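Local coordinates for uncharacterized protein (Bacteroides eggerthii, PDB 4GDZ) that is of unknown function but belongs to the DUF4251 family of bacterial proteins, at the interface of chains A and B. Numbering follows the deposited sequence. Chains: chain A/B, Uncharacterized protein.

The interface of chains A and B. Residues chain A 87-89; chain B 107-108, 117-119, 132.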
loop_
_atom_site.group_PDB
_atom_site.type_symbol
_atom_site.label_atom_id
_atom_site.label_comp_id
_atom_site.label_asym_id
_atom_site.label_seq_id
_atom_site.Cartn_x
_atom_site.Cartn_y
_atom_site.Cartn_z
ATOM N N VAL A 87 -18.794 -1.837 0.380
ATOM C CA VAL A 87 -19.025 -2.797 -0.688
ATOM C C VAL A 87 -17.897 -3.887 -0.702
ATOM O O VAL A 87 -18.017 -4.898 -1.405
ATOM C CB VAL A 87 -19.211 -2.052 -2.030
ATOM C CG1 VAL A 87 -19.202 -2.994 -3.239
ATOM C CG2 VAL A 87 -20.551 -1.279 -2.013
ATOM N N TYR A 88 -16.828 -3.691 0.076
ATOM C CA TYR A 88 -15.791 -4.737 0.195
ATOM C C TYR A 88 -16.497 -6.002 0.784
ATOM O O TYR A 88 -17.052 -5.931 1.852
ATOM C CB TYR A 88 -14.653 -4.241 1.050
ATOM C CG TYR A 88 -13.475 -5.179 1.166
ATOM C CD1 TYR A 88 -13.544 -6.319 1.975
ATOM C CD2 TYR A 88 -12.292 -4.930 0.495
ATOM C CE1 TYR A 88 -12.466 -7.202 2.082
ATOM C CE2 TYR A 88 -11.203 -5.785 0.620
ATOM C CZ TYR A 88 -11.290 -6.917 1.408
ATOM O OH TYR A 88 -10.213 -7.769 1.528
ATOM N N PRO A 89 -16.556 -7.103 0.023
ATOM C CA PRO A 89 -17.448 -8.198 0.432
ATOM C C PRO A 89 -16.940 -8.908 1.687
ATOM O O PRO A 89 -15.719 -8.972 1.920
ATOM C CB PRO A 89 -17.398 -9.157 -0.737
ATOM C CG PRO A 89 -16.812 -8.408 -1.868
ATOM C CD PRO A 89 -15.923 -7.376 -1.278
ATOM N N LYS B 107 -23.009 -5.006 -6.997
ATOM C CA LYS B 107 -23.241 -3.981 -5.964
ATOM C C LYS B 107 -22.320 -2.844 -6.341
ATOM O O LYS B 107 -21.157 -3.072 -6.661
ATOM C CB LYS B 107 -22.844 -4.480 -4.570
ATOM C CG LYS B 107 -23.275 -5.900 -4.215
ATOM C CD LYS B 107 -24.759 -6.012 -4.024
ATOM C CE LYS B 107 -25.163 -7.405 -3.565
ATOM N NZ LYS B 107 -26.648 -7.410 -3.609
ATOM N N THR B 108 -22.801 -1.619 -6.268
ATOM C CA THR B 108 -22.018 -0.449 -6.668
ATOM C C THR B 108 -22.272 0.665 -5.666
ATOM O O THR B 108 -23.398 0.814 -5.213
ATOM C CB THR B 108 -22.439 0.031 -8.074
ATOM O OG1 THR B 108 -22.169 -0.998 -9.035
ATOM C CG2 THR B 108 -21.686 1.310 -8.473
ATOM N N ASN B 117 -16.715 2.034 -5.739
ATOM C CA ASN B 117 -16.422 0.703 -5.180
ATOM C C ASN B 117 -17.521 -0.212 -5.733
ATOM O O ASN B 117 -18.707 0.123 -5.619
ATOM C CB ASN B 117 -16.545 0.728 -3.659
ATOM C CG ASN B 117 -15.455 1.532 -2.956
ATOM O OD1 ASN B 117 -14.447 1.981 -3.540
ATOM N ND2 ASN B 117 -15.659 1.724 -1.685
ATOM N N CYS B 118 -17.153 -1.350 -6.298
ATOM C CA CYS B 118 -18.088 -2.268 -6.949
ATOM C C CYS B 118 -17.745 -3.727 -6.636
ATOM O O CYS B 118 -16.575 -4.069 -6.583
ATOM C CB CYS B 118 -18.010 -2.040 -8.466
ATOM S SG CYS B 118 -19.039 -3.125 -9.494
ATOM N N SER B 119 -18.749 -4.585 -6.500
ATOM C CA SER B 119 -18.518 -6.022 -6.341
ATOM C C SER B 119 -19.468 -6.777 -7.225
ATOM O O SER B 119 -20.559 -6.276 -7.582
ATOM C CB SER B 119 -18.648 -6.483 -4.861
ATOM O OG SER B 119 -19.995 -6.524 -4.418
ATOM N N PHE B 132 -14.001 -7.682 -6.325
ATOM C CA PHE B 132 -14.164 -6.348 -5.744
ATOM C C PHE B 132 -13.258 -5.403 -6.517
ATOM O O PHE B 132 -12.068 -5.632 -6.632
ATOM C CB PHE B 132 -13.811 -6.338 -4.253
ATOM C CG PHE B 132 -13.897 -4.958 -3.602
ATOM C CD1 PHE B 132 -15.117 -4.276 -3.516
ATOM C CD2 PHE B 132 -12.757 -4.313 -3.160
ATOM C CE1 PHE B 132 -15.202 -3.009 -2.962
ATOM C CE2 PHE B 132 -12.840 -3.056 -2.580
ATOM C CZ PHE B 132 -14.064 -2.398 -2.489
HETATM O O HOH W 1 -20.233 -6.286 -1.676
HETATM O O HOH W 2 -17.935 1.035 -0.350
#
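A:Val87 and B:Phe132 bury the most surface here, at the point where a loop of chain A lies against a sheet of chain B. The valine leads with one methyl: chi1 of 169° swings CG1 away from the valine's own N and toward the backbone of B:Cys118 and B:Ser119, with CG1 3.7 Å from B:Ser119 N. Beside it, the ring of B:Phe132 slides under the loop backbone. A:Tyr88 CA sits over one face of that ring, offset toward the rim and 3.9 Å from its centroid, a CH-pi contact, while B:Phe132 CE1 comes within 3.5 Å of A:Tyr88 N. The tyrosine ring meets the phenylalanine edge to face, the planes turned 64° apart, with A:Tyr88 CD2 3.6 Å from B:Phe132 CE2. At the other end, A:Pro89 CD rests 3.8 Å from B:Phe132 CB. With an alanine in place of B:Phe132, the tyrosine would lose its edge-to-face partner, which would probably leave a gap beneath the loop and its ring freer to turn. Two waters stitch the backbone of A:Val87 to chain B: one joins its carbonyl O to the hydroxyl OG of B:Ser119, the other its N to the side-chain amide ND2 of B:Asn117. In the fold, the loop follows strand 77-85 of chain A and rests against strands 116-123 and 128-135 of chain B, with strand 102-110 beside A:Val87; the pairing may be one of crystal packing.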